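Long-range contacts in uncharacterized protein (Bacteroides ovatus, PDB 4QEY), which is of unknown function but belongs to a family of PLAT/LH2- and C2-like lipoproteins and may bind calcium: residues 27-32 / 79-84; 17-22 / 58-63; 41-46 / 65-70; 33-38 / 72-77. All coordinates share one frame; numbering follows the deposited sequence. Where two conformers were deposited one is given.

Contact 1 (27-32 / 79-84); sequences DLNIAF and AGSVIS. With EDO (1,2-ethanediol), chain M.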
loop_
_atom_site.group_PDB
_atom_site.type_symbol
_atom_site.label_atom_id
_atom_site.label_comp_id
_atom_site.label_asym_id
_atom_site.label_seq_id
_atom_site.Cartn_x
_atom_site.Cartn_y
_atom_site.Cartn_z
ATOM N N ASP A 27 2.328 -2.402 -13.802
ATOM C CA ASP A 27 2.798 -1.188 -13.133
ATOM C C ASP A 27 1.995 -1.035 -11.846
ATOM O O ASP A 27 0.779 -0.968 -11.915
ATOM C CB ASP A 27 2.710 0.069 -14.012
ATOM C CG ASP A 27 3.690 0.184 -15.154
ATOM O OD1 ASP A 27 4.741 -0.495 -15.113
ATOM O OD2 ASP A 27 3.444 1.003 -16.053
ATOM N N LEU A 28 2.650 -1.074 -10.687
ATOM C CA LEU A 28 2.041 -0.875 -9.373
ATOM C C LEU A 28 2.437 0.505 -8.881
ATOM O O LEU A 28 3.639 0.797 -8.752
ATOM C CB LEU A 28 2.446 -1.979 -8.359
ATOM C CG LEU A 28 1.972 -1.807 -6.918
ATOM C CD1 LEU A 28 0.432 -1.858 -6.819
ATOM C CD2 LEU A 28 2.580 -2.843 -6.032
ATOM N N ASN A 29 1.427 1.368 -8.664
ATOM C CA ASN A 29 1.602 2.735 -8.181
ATOM C C ASN A 29 0.886 2.844 -6.871
ATOM O O ASN A 29 -0.291 2.486 -6.796
ATOM C CB ASN A 29 1.089 3.753 -9.209
ATOM C CG ASN A 29 1.637 3.507 -10.588
ATOM O OD1 ASN A 29 2.829 3.702 -10.850
ATOM N ND2 ASN A 29 0.785 2.984 -11.475
ATOM N N ILE A 30 1.599 3.230 -5.807
ATOM C CA ILE A 30 0.979 3.301 -4.487
ATOM C C ILE A 30 1.295 4.673 -3.852
ATOM O O ILE A 30 2.331 5.280 -4.110
ATOM C CB ILE A 30 1.359 2.122 -3.556
ATOM C CG1 ILE A 30 2.873 1.970 -3.390
ATOM C CG2 ILE A 30 0.748 0.803 -4.057
ATOM C CD1 ILE A 30 3.360 0.733 -2.513
ATOM N N ALA A 31 0.319 5.185 -3.097
ATOM C CA ALA A 31 0.406 6.444 -2.383
ATOM C C ALA A 31 -0.045 6.243 -0.951
ATOM O O ALA A 31 -1.070 5.610 -0.712
ATOM C CB ALA A 31 -0.431 7.513 -3.077
ATOM N N PHE A 32 0.751 6.737 -0.002
ATOM C CA PHE A 32 0.486 6.669 1.436
ATOM C C PHE A 32 0.344 8.056 2.017
ATOM O O PHE A 32 1.096 8.984 1.664
ATOM C CB PHE A 32 1.586 5.921 2.187
ATOM C CG PHE A 32 1.892 4.509 1.761
ATOM C CD1 PHE A 32 2.802 4.258 0.741
ATOM C CD2 PHE A 32 1.370 3.427 2.464
ATOM C CE1 PHE A 32 3.146 2.950 0.392
ATOM C CE2 PHE A 32 1.730 2.116 2.134
ATOM C CZ PHE A 32 2.620 1.884 1.099
ATOM N N ALA A 79 -3.527 4.137 -1.105
ATOM C CA ALA A 79 -4.254 4.112 -2.378
ATOM C C ALA A 79 -3.339 3.618 -3.447
ATOM O O ALA A 79 -2.199 4.076 -3.528
ATOM C CB ALA A 79 -4.780 5.494 -2.718
ATOM N N GLY A 80 -3.804 2.663 -4.230
ATOM C CA GLY A 80 -2.986 2.098 -5.291
ATOM C C GLY A 80 -3.685 1.905 -6.624
ATOM O O GLY A 80 -4.917 1.895 -6.713
ATOM N N SER A 81 -2.879 1.748 -7.674
ATOM C CA SER A 81 -3.352 1.443 -9.009
ATOM C C SER A 81 -2.463 0.367 -9.600
ATOM O O SER A 81 -1.265 0.301 -9.331
ATOM C CB SER A 81 -3.426 2.681 -9.913
ATOM O OG SER A 81 -2.165 3.221 -10.276
ATOM N N VAL A 82 -3.093 -0.526 -10.344
ATOM C CA VAL A 82 -2.478 -1.640 -11.072
ATOM C C VAL A 82 -2.851 -1.470 -12.552
ATOM O O VAL A 82 -4.036 -1.398 -12.878
ATOM C CB VAL A 82 -2.908 -3.016 -10.494
ATOM C CG1 VAL A 82 -2.365 -4.162 -11.341
ATOM C CG2 VAL A 82 -2.475 -3.169 -9.042
ATOM N N ILE A 83 -1.845 -1.307 -13.415
ATOM C CA ILE A 83 -2.001 -1.153 -14.865
ATOM C C ILE A 83 -1.120 -2.203 -15.511
ATOM O O ILE A 83 0.027 -2.338 -15.101
ATOM C CB ILE A 83 -1.689 0.302 -15.388
ATOM C CG1 ILE A 83 -2.501 1.411 -14.669
ATOM C CG2 ILE A 83 -1.901 0.424 -16.898
ATOM C CD1 ILE A 83 -1.867 1.964 -13.456
ATOM N N SER A 84 -1.682 -2.988 -16.435
ATOM C CA SER A 84 -1.012 -4.035 -17.201
ATOM C C SER A 84 -0.292 -3.441 -18.390
ATOM O O SER A 84 -0.855 -2.583 -19.096
ATOM C CB SER A 84 -2.019 -5.074 -17.673
ATOM O OG SER A 84 -2.926 -4.490 -18.598
HETATM C C1 EDO M . 7.902 -3.447 -13.417
HETATM O O1 EDO M . 6.855 -3.905 -14.270
HETATM C C2 EDO M . 8.168 -1.915 -13.595
HETATM O O2 EDO M . 6.997 -1.169 -13.274
#

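Contact 2 (17-22 / 58-63); sequences VEQSGN and NKVTEN. With EDO (1,2-ethanediol), chain L; EDO (1,2-ethanediol), chain N.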
loop_
_atom_site.group_PDB
_atom_site.type_symbol
_atom_site.label_atom_id
_atom_site.label_comp_id
_atom_site.label_asym_id
_atom_site.label_seq_id
_atom_site.Cartn_x
_atom_site.Cartn_y
_atom_site.Cartn_z
ATOM N N VAL A 17 2.524 -3.226 1.628
ATOM C CA VAL A 17 2.057 -3.628 0.308
ATOM C C VAL A 17 3.054 -4.667 -0.208
ATOM O O VAL A 17 4.268 -4.450 -0.152
ATOM C CB VAL A 17 1.863 -2.421 -0.667
ATOM C CG1 VAL A 17 1.344 -2.881 -2.030
ATOM C CG2 VAL A 17 0.919 -1.377 -0.065
ATOM N N GLU A 18 2.537 -5.826 -0.636
ATOM C CA GLU A 18 3.332 -6.916 -1.197
ATOM C C GLU A 18 2.789 -7.310 -2.561
ATOM O O GLU A 18 1.570 -7.328 -2.758
ATOM C CB GLU A 18 3.368 -8.132 -0.273
ATOM C CG GLU A 18 4.235 -7.969 0.957
ATOM C CD GLU A 18 4.433 -9.211 1.809
ATOM O OE1 GLU A 18 3.723 -10.218 1.594
ATOM O OE2 GLU A 18 5.297 -9.167 2.713
ATOM N N GLN A 19 3.692 -7.628 -3.501
ATOM C CA GLN A 19 3.318 -8.078 -4.832
ATOM C C GLN A 19 4.085 -9.338 -5.202
ATOM O O GLN A 19 5.239 -9.506 -4.808
ATOM C CB GLN A 19 3.542 -6.990 -5.896
ATOM C CG GLN A 19 4.997 -6.539 -6.078
ATOM C CD GLN A 19 5.168 -5.638 -7.266
ATOM O OE1 GLN A 19 4.373 -5.663 -8.193
ATOM N NE2 GLN A 19 6.218 -4.838 -7.257
ATOM N N SER A 20 3.447 -10.220 -5.968
ATOM C CA SER A 20 4.055 -11.454 -6.472
ATOM C C SER A 20 3.392 -11.816 -7.808
ATOM O O SER A 20 2.366 -11.246 -8.158
ATOM C CB SER A 20 3.954 -12.595 -5.454
ATOM O OG SER A 20 2.624 -12.990 -5.153
ATOM N N GLY A 21 4.009 -12.724 -8.546
ATOM C CA GLY A 21 3.520 -13.163 -9.840
ATOM C C GLY A 21 4.324 -12.573 -10.966
ATOM O O GLY A 21 5.546 -12.409 -10.851
ATOM N N ASN A 22 3.626 -12.223 -12.054
ATOM C CA ASN A 22 4.219 -11.650 -13.256
ATOM C C ASN A 22 4.395 -10.165 -13.067
ATOM O O ASN A 22 3.803 -9.386 -13.804
ATOM C CB ASN A 22 3.332 -11.966 -14.463
ATOM C CG ASN A 22 3.151 -13.431 -14.720
ATOM O OD1 ASN A 22 2.036 -13.921 -14.777
ATOM N ND2 ASN A 22 4.236 -14.174 -14.848
ATOM N N ASN A 58 5.907 5.300 -7.656
ATOM C CA ASN A 58 5.441 4.938 -8.999
ATOM C C ASN A 58 6.225 3.752 -9.492
ATOM O O ASN A 58 7.437 3.695 -9.261
ATOM C CB ASN A 58 5.563 6.110 -9.975
ATOM C CG ASN A 58 4.582 7.220 -9.741
ATOM O OD1 ASN A 58 3.416 7.016 -9.369
ATOM N ND2 ASN A 58 5.009 8.420 -10.062
ATOM N N LYS A 59 5.545 2.792 -10.153
ATOM C CA LYS A 59 6.127 1.569 -10.741
ATOM C C LYS A 59 7.049 0.871 -9.707
ATOM O O LYS A 59 8.263 0.769 -9.908
ATOM C CB LYS A 59 6.883 1.891 -12.047
ATOM C CG LYS A 59 5.993 2.532 -13.097
ATOM C CD LYS A 59 6.739 3.102 -14.298
ATOM C CE LYS A 59 5.750 3.711 -15.271
ATOM N NZ LYS A 59 6.406 4.399 -16.404
ATOM N N VAL A 60 6.441 0.415 -8.591
ATOM C CA VAL A 60 7.086 -0.309 -7.484
ATOM C C VAL A 60 7.831 -1.533 -8.044
ATOM O O VAL A 60 7.212 -2.375 -8.684
ATOM C CB VAL A 60 6.053 -0.716 -6.410
ATOM C CG1 VAL A 60 6.697 -1.528 -5.302
ATOM C CG2 VAL A 60 5.339 0.498 -5.835
ATOM N N THR A 61 9.161 -1.594 -7.844
ATOM C CA THR A 61 10.017 -2.689 -8.322
ATOM C C THR A 61 10.275 -3.693 -7.171
ATOM O O THR A 61 10.533 -4.868 -7.430
ATOM C CB THR A 61 11.343 -2.151 -8.914
ATOM O OG1 THR A 61 12.003 -1.323 -7.958
ATOM C CG2 THR A 61 11.137 -1.356 -10.175
ATOM N N GLU A 62 10.189 -3.229 -5.918
ATOM C CA GLU A 62 10.345 -4.053 -4.722
ATOM C C GLU A 62 9.115 -4.956 -4.531
ATOM O O GLU A 62 8.003 -4.573 -4.914
ATOM C CB GLU A 62 10.552 -3.150 -3.487
ATOM C CG GLU A 62 11.729 -2.184 -3.577
ATOM C CD GLU A 62 13.114 -2.772 -3.799
ATOM O OE1 GLU A 62 13.395 -3.896 -3.318
ATOM O OE2 GLU A 62 13.940 -2.069 -4.426
ATOM N N ASN A 63 9.308 -6.154 -3.954
ATOM C CA ASN A 63 8.214 -7.105 -3.711
ATOM C C ASN A 63 7.438 -6.736 -2.451
ATOM O O ASN A 63 6.331 -7.240 -2.239
ATOM C CB ASN A 63 8.750 -8.531 -3.602
ATOM C CG ASN A 63 9.201 -9.080 -4.942
ATOM O OD1 ASN A 63 8.387 -9.416 -5.816
ATOM N ND2 ASN A 63 10.512 -9.187 -5.136
HETATM C C1 EDO L . 5.537 -4.169 -10.674
HETATM O O1 EDO L . 4.494 -5.098 -10.780
HETATM C C2 EDO L . 4.930 -2.809 -11.012
HETATM O O2 EDO L . 5.868 -1.768 -10.913
HETATM C C1 EDO N . 0.926 -11.820 -1.869
HETATM O O1 EDO N . 1.277 -10.992 -2.961
HETATM C C2 EDO N . 1.972 -11.588 -0.751
HETATM O O2 EDO N . 3.316 -11.858 -1.185
#

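Contact 3 (41-46 / 65-70); sequences AKLYNE and ISCQTG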
loop_
_atom_site.group_PDB
_atom_site.type_symbol
_atom_site.label_atom_id
_atom_site.label_comp_id
_atom_site.label_asym_id
_atom_site.label_seq_id
_atom_site.Cartn_x
_atom_site.Cartn_y
_atom_site.Cartn_z
ATOM N N ALA A 41 1.350 13.782 9.800
ATOM C CA ALA A 41 2.309 12.812 10.301
ATOM C C ALA A 41 3.544 12.663 9.417
ATOM O O ALA A 41 3.453 12.605 8.189
ATOM C CB ALA A 41 1.635 11.460 10.412
ATOM N N LYS A 42 4.704 12.533 10.068
ATOM C CA LYS A 42 5.947 12.181 9.398
ATOM C C LYS A 42 5.863 10.735 8.942
ATOM O O LYS A 42 5.245 9.930 9.639
ATOM C CB LYS A 42 7.145 12.384 10.323
ATOM C CG LYS A 42 7.546 13.810 10.574
ATOM C CD LYS A 42 8.978 13.760 11.042
ATOM C CE LYS A 42 9.655 15.089 11.186
ATOM N NZ LYS A 42 11.141 14.923 11.129
ATOM N N LEU A 43 6.449 10.381 7.798
ATOM C CA LEU A 43 6.352 8.983 7.359
ATOM C C LEU A 43 7.726 8.332 7.370
ATOM O O LEU A 43 8.727 8.968 7.053
ATOM C CB LEU A 43 5.700 8.854 5.963
ATOM C CG LEU A 43 4.284 9.419 5.808
ATOM C CD1 LEU A 43 3.795 9.232 4.390
ATOM C CD2 LEU A 43 3.306 8.773 6.806
ATOM N N TYR A 44 7.763 7.060 7.742
ATOM C CA TYR A 44 9.009 6.332 7.866
ATOM C C TYR A 44 8.943 4.986 7.210
ATOM O O TYR A 44 7.886 4.362 7.175
ATOM C CB TYR A 44 9.349 6.135 9.364
ATOM C CG TYR A 44 9.369 7.405 10.184
ATOM C CD1 TYR A 44 10.493 8.222 10.210
ATOM C CD2 TYR A 44 8.269 7.779 10.955
ATOM C CE1 TYR A 44 10.514 9.397 10.958
ATOM C CE2 TYR A 44 8.285 8.944 11.719
ATOM C CZ TYR A 44 9.415 9.747 11.725
ATOM O OH TYR A 44 9.464 10.885 12.499
ATOM N N ASN A 45 10.091 4.501 6.731
ATOM C CA ASN A 45 10.197 3.150 6.166
ATOM C C ASN A 45 10.462 2.164 7.322
ATOM O O ASN A 45 10.508 2.591 8.477
ATOM C CB ASN A 45 11.284 3.079 5.078
ATOM C CG ASN A 45 12.700 3.382 5.516
ATOM O OD1 ASN A 45 13.021 3.538 6.697
ATOM N ND2 ASN A 45 13.600 3.448 4.559
ATOM N N GLU A 46 10.654 0.865 7.016
ATOM C CA GLU A 46 10.920 -0.209 7.989
ATOM C C GLU A 46 12.172 0.083 8.857
ATOM O O GLU A 46 12.159 -0.260 10.037
ATOM C CB GLU A 46 11.085 -1.575 7.271
ATOM C CG GLU A 46 12.076 -1.632 6.099
ATOM C CD GLU A 46 11.814 -0.805 4.843
ATOM O OE1 GLU A 46 10.642 -0.444 4.585
ATOM O OE2 GLU A 46 12.793 -0.529 4.109
ATOM N N ILE A 65 6.730 -3.108 0.130
ATOM C CA ILE A 65 6.837 -1.679 0.450
ATOM C C ILE A 65 6.121 -1.475 1.758
ATOM O O ILE A 65 4.997 -1.937 1.928
ATOM C CB ILE A 65 6.320 -0.719 -0.673
ATOM C CG1 ILE A 65 7.193 -0.800 -1.923
ATOM C CG2 ILE A 65 6.256 0.747 -0.187
ATOM C CD1 ILE A 65 8.690 -0.255 -1.829
ATOM N N SER A 66 6.776 -0.785 2.673
ATOM C CA SER A 66 6.243 -0.478 3.988
ATOM C C SER A 66 6.286 1.018 4.248
ATOM O O SER A 66 7.216 1.711 3.819
ATOM C CB SER A 66 7.032 -1.226 5.055
ATOM O OG SER A 66 6.573 -0.891 6.352
ATOM N N CYS A 67 5.270 1.505 4.959
ATOM C CA CYS A 67 5.171 2.894 5.378
ATOM C C CYS A 67 4.523 2.942 6.770
ATOM O O CYS A 67 3.549 2.235 7.008
ATOM C CB CYS A 67 4.402 3.720 4.355
ATOM S SG CYS A 67 4.465 5.496 4.663
ATOM N N GLN A 68 5.096 3.725 7.699
ATOM C CA GLN A 68 4.575 3.847 9.068
ATOM C C GLN A 68 4.717 5.270 9.621
ATOM O O GLN A 68 5.531 6.049 9.132
ATOM C CB GLN A 68 5.293 2.865 10.019
ATOM C CG GLN A 68 6.773 3.177 10.250
ATOM C CD GLN A 68 7.501 2.071 10.930
ATOM O OE1 GLN A 68 7.624 0.971 10.404
ATOM N NE2 GLN A 68 8.096 2.375 12.066
ATOM N N THR A 69 3.935 5.572 10.671
ATOM C CA THR A 69 3.969 6.822 11.427
ATOM C C THR A 69 4.777 6.635 12.714
ATOM O O THR A 69 5.309 5.555 12.972
ATOM C CB THR A 69 2.537 7.315 11.773
ATOM O OG1 THR A 69 1.910 6.384 12.646
ATOM C CG2 THR A 69 1.685 7.571 10.586
ATOM N N GLY A 70 4.779 7.669 13.547
ATOM C CA GLY A 70 5.361 7.638 14.877
ATOM C C GLY A 70 4.322 7.079 15.820
ATOM O O GLY A 70 3.244 6.665 15.370
HETATM O O HOH W 1 4.671 10.030 12.088
HETATM O O HOH W 2 7.481 1.128 7.604
#

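Contact 4 (33-38 / 72-77); sequences GAANTG and EGSMMT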
loop_
_atom_site.group_PDB
_atom_site.type_symbol
_atom_site.label_atom_id
_atom_site.label_comp_id
_atom_site.label_asym_id
_atom_site.label_seq_id
_atom_site.Cartn_x
_atom_site.Cartn_y
_atom_site.Cartn_z
ATOM N N GLY A 33 -0.631 8.179 2.900
ATOM C CA GLY A 33 -0.941 9.400 3.624
ATOM C C GLY A 33 -1.337 9.039 5.034
ATOM O O GLY A 33 -1.952 7.991 5.248
ATOM N N ALA A 34 -0.967 9.881 6.005
ATOM C CA ALA A 34 -1.291 9.608 7.389
ATOM C C ALA A 34 -1.552 10.889 8.186
ATOM O O ALA A 34 -1.221 12.005 7.756
ATOM C CB ALA A 34 -0.166 8.825 8.036
ATOM N N ALA A 35 -2.156 10.700 9.364
ATOM C CA ALA A 35 -2.483 11.758 10.308
ATOM C C ALA A 35 -2.024 11.398 11.713
ATOM O O ALA A 35 -2.102 10.230 12.106
ATOM C CB ALA A 35 -3.983 12.007 10.302
ATOM N N ASN A 36 -1.532 12.403 12.463
ATOM C CA ASN A 36 -1.138 12.268 13.869
ATOM C C ASN A 36 -2.134 13.020 14.719
ATOM O O ASN A 36 -2.972 13.757 14.188
ATOM C CB ASN A 36 0.313 12.754 14.143
ATOM C CG ASN A 36 1.419 11.734 13.922
ATOM O OD1 ASN A 36 1.194 10.551 13.703
ATOM N ND2 ASN A 36 2.661 12.154 14.009
ATOM N N THR A 37 -2.047 12.843 16.038
ATOM C CA THR A 37 -2.904 13.554 16.983
ATOM C C THR A 37 -2.527 15.066 16.973
ATOM O O THR A 37 -3.369 15.910 17.281
ATOM C CB THR A 37 -2.805 12.933 18.387
ATOM O OG1 THR A 37 -1.464 13.025 18.882
ATOM C CG2 THR A 37 -3.280 11.484 18.414
ATOM N N GLY A 38 -1.289 15.376 16.571
ATOM C CA GLY A 38 -0.777 16.739 16.471
ATOM C C GLY A 38 -1.070 17.457 15.162
ATOM O O GLY A 38 -1.130 18.690 15.142
ATOM N N GLU A 72 2.338 8.558 17.805
ATOM C CA GLU A 72 1.149 9.400 17.960
ATOM C C GLU A 72 0.272 9.424 16.690
ATOM O O GLU A 72 -0.594 10.296 16.562
ATOM C CB GLU A 72 1.550 10.835 18.347
ATOM C CG GLU A 72 1.603 11.068 19.855
ATOM C CD GLU A 72 2.579 10.266 20.697
ATOM O OE1 GLU A 72 3.691 9.956 20.211
ATOM O OE2 GLU A 72 2.257 10.012 21.879
ATOM N N GLY A 73 0.449 8.425 15.825
ATOM C CA GLY A 73 -0.339 8.250 14.610
ATOM C C GLY A 73 -1.787 7.947 14.929
ATOM O O GLY A 73 -2.063 7.200 15.869
ATOM N N SER A 74 -2.721 8.543 14.172
ATOM C CA SER A 74 -4.158 8.361 14.387
ATOM C C SER A 74 -4.831 7.662 13.191
ATOM O O SER A 74 -5.917 7.095 13.350
ATOM C CB SER A 74 -4.833 9.707 14.646
ATOM O OG SER A 74 -4.709 10.606 13.555
HETATM N N MSE A 75 -4.180 7.675 12.013
HETATM C CA MSE A 75 -4.724 7.078 10.794
HETATM C C MSE A 75 -3.703 6.996 9.675
HETATM O O MSE A 75 -2.877 7.897 9.544
HETATM C CB MSE A 75 -5.899 7.945 10.312
HETATM C CG MSE A 75 -6.732 7.290 9.252
HETATM SE SE MSE A 75 -7.329 8.572 7.968
HETATM C CE MSE A 75 -5.554 8.978 7.038
HETATM N N MSE A 76 -3.801 5.959 8.828
HETATM C CA MSE A 76 -2.995 5.833 7.613
HETATM C C MSE A 76 -3.858 5.265 6.481
HETATM O O MSE A 76 -4.652 4.351 6.715
HETATM C CB MSE A 76 -1.725 4.990 7.791
HETATM C CG MSE A 76 -0.903 4.933 6.491
HETATM SE SE MSE A 76 0.804 4.072 6.560
HETATM C CE MSE A 76 1.683 5.391 7.581
ATOM N N THR A 77 -3.696 5.815 5.266
ATOM C CA THR A 77 -4.404 5.373 4.068
ATOM C C THR A 77 -3.399 5.010 2.984
ATOM O O THR A 77 -2.380 5.679 2.813
ATOM C CB THR A 77 -5.388 6.451 3.574
ATOM O OG1 THR A 77 -6.318 6.704 4.618
ATOM C CG2 THR A 77 -6.167 6.026 2.337
#

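Contact 1 (27-32 / 79-84)
Asn29 and Ser81 meet side by side on one face of an antiparallel strand pair. The amide ND2 of Asn29 donates to Ser81 OG at 3.2 Å, and the hydroxyl lies close to the amide plane. Ser81 OG sits between the backbone N and the carbonyl carbon (chi1 69°), on the same face as the amide. From the next pair along, Ile83 reaches in with CD1 3.5 Å from Asn29 ND2, the two side chains crossing at about a right angle. The other end of this amide is engaged as well, since Asn29 OD1 accepts from the backbone N of Lys59. Asp27, further along this face, takes a hydrogen bond on OD1 from a bound ethanediol.

On the reverse face Leu28 CD1 lies 3.9 Å from Val82 CG2, the two side chains meeting at a slant. Ile30 has Gly80 opposite it, with CG2 4.1 Å from Gly80 CA. Paired backbone bonds, such as Asn29 N to Ser81 O at 3.0 Å, join the strands at Asp27, Asn29 and Ala31. The chemistry is two-sided: amide and hydroxyl groups bond on the partly exposed face, while Leu28, Ile30 and Val82 turn hydrocarbon to the interior between the two sheets.

Contact 2 (17-22 / 58-63)
Gln19, on strand 13-21, anchors the crossover loop 58-63, which carries the chain from strand 55-57 of one sheet to strand 64-68 of the other. Its CG lies between the backbone N and the carbonyl carbon (chi1 62°), and the rest of the chain is extended into the curve of the loop. There NE2 spends both its protons on backbone carbonyls, reaching Glu62 O at 3.0 Å and Val60 O at 3.0 Å. Both acceptors lie close to the amide plane of Gln19, although NE2 stands above the plane of each carbonyl. This double grip fixes the rotation of the amide. Val60 CG1 packs 3.9 Å from NE2.

At the root of the side chain, Gln19 N donates to Asn63 O at 3.0 Å, tilted from the carbonyl plane, and Glu18 CA approaches the same oxygen. A bound ethanediol, probably from the crystallisation liquor, donates from O2 to Val60 O at 2.7 Å. An alanine in place of Gln19 would probably leave Glu62 O without this donor and the turn of the loop freer to shift.

Strand 92-101 flanks strand 13-21, and Leu93 and Ile95 pack against Gln19. Within the loop, Val60 bonds through its backbone to Leu28 and packs its side chain against Ile30 and Ile65, between the two sheets.

Contact 3 (41-46 / 65-70)
Tyr44 and Gln68 form a single antiparallel bridge, with Tyr44 N donating to Gln68 O at 2.8 Å and Gln68 N returning a bond to Tyr44 O at 2.9 Å. Their side chains lie next to one another: Gln68 CG, set between the backbone N and the carbonyl carbon (chi1 67°), comes 4.0 Å from Tyr44 CB. The tyrosine ring extends past the bridge, and its CE2 edge approaches Gly70 N, which lies near the ring plane.

To one side of this pair Leu43 closes over Cys67, with CB and CD1 both against SG, CD1 at 3.8 Å. Ala41 CB meets Thr69 CG2 at 3.9 Å. These contacts are apolar, in contrast to the hydrated flank around Gln68.

Two waters extend the bridge. One accepts from Ser66 OG and donates to Gln68 OE1 at 2.8 Å and, at a longer 3.3 Å, to Tyr44 O, tying the glutamine end to both strands. The other accepts from Gly70 N and donates to Lys42 O, joining the segments where no direct backbone bond does so. Thr69 OG1 donates to Gly70 O and accepts from His13 N, which ties the loop after strand 64-68 back to strand 13-21.

Strand 64-68 is the edge strand of its sheet, beside strand 13-21, while the short, weakly bonded strand 43-44 also pairs with strand 50-52. Leu43, Cys67 and Thr69 all reach Met76 on strand 73-84 of the facing sheet, and Leu43 and Cys67 also touch Tyr55.

Contact 4 (33-38 / 72-77)
Asn36 and Gly73 meet through a carboxamide whose CG is anti to the carbonyl carbon (chi1 -86°); chi2 of -9° then lays OD1 against the glycine backbone. OD1 is 3.1 Å from Gly73 N, but the angle is too poor for a hydrogen bond, so the contact is one of packing. An alanine at Asn36 would probably open a gap beside Gly73 and Ala41, both of which the amide oxygen touches. Ser74 OG, between its backbone N and carbonyl carbon, is placed by chi1 within 3.0 Å of Ala35 O, to which it donates a weak bond.

That oxygen is the focus of a classic beta bulge, in which two residues of one strand, Ser74 and Met75, stand opposite the single Ala35; Ser74 N is bonded to Ala35 O at 2.7 Å and Met75 N at 3.3 Å. The register of the antiparallel strands 26-36 and 73-84 slips by one residue here. Past the bulge, Thr37 N donates to Glu72 O at 3.0 Å, while the two side chains lie across each other, Thr37 OG1 near Glu72 CB and CG.

Before the bulge, Gly33 and Thr77 exchange two backbone bonds. Between them and the bulge, Ala34 CB packs 3.9 Å from CE of Met76, a selenomethionine. Leu43 touches both of these side chains, and Thr69 reaches Ala34. On its other edge, strand 73-84 bonds through Met76 to Thr128.

From the N terminus, strand 13-21 enters contact 2 first, closing a loop that returns at the crossover 58-63. Strand 26-36 then opens contact 1 and, further along, contact 4; both close on strand 73-84, which runs antiparallel, so contact 4 is nested inside contact 1. Contact 3, from 41-46 to 65-70, is nested inside contact 4 in turn. Contact 2 crosses all three, since 58-63 falls within their loops while 17-22 precedes them. Contacts 1 and 4 lie in one sheet, at opposite sides of the chain's centre. Contacts 2 and 3 both involve the other sheet, and meet contact 1 through Leu28 with Val60 and Phe32 with Cys67.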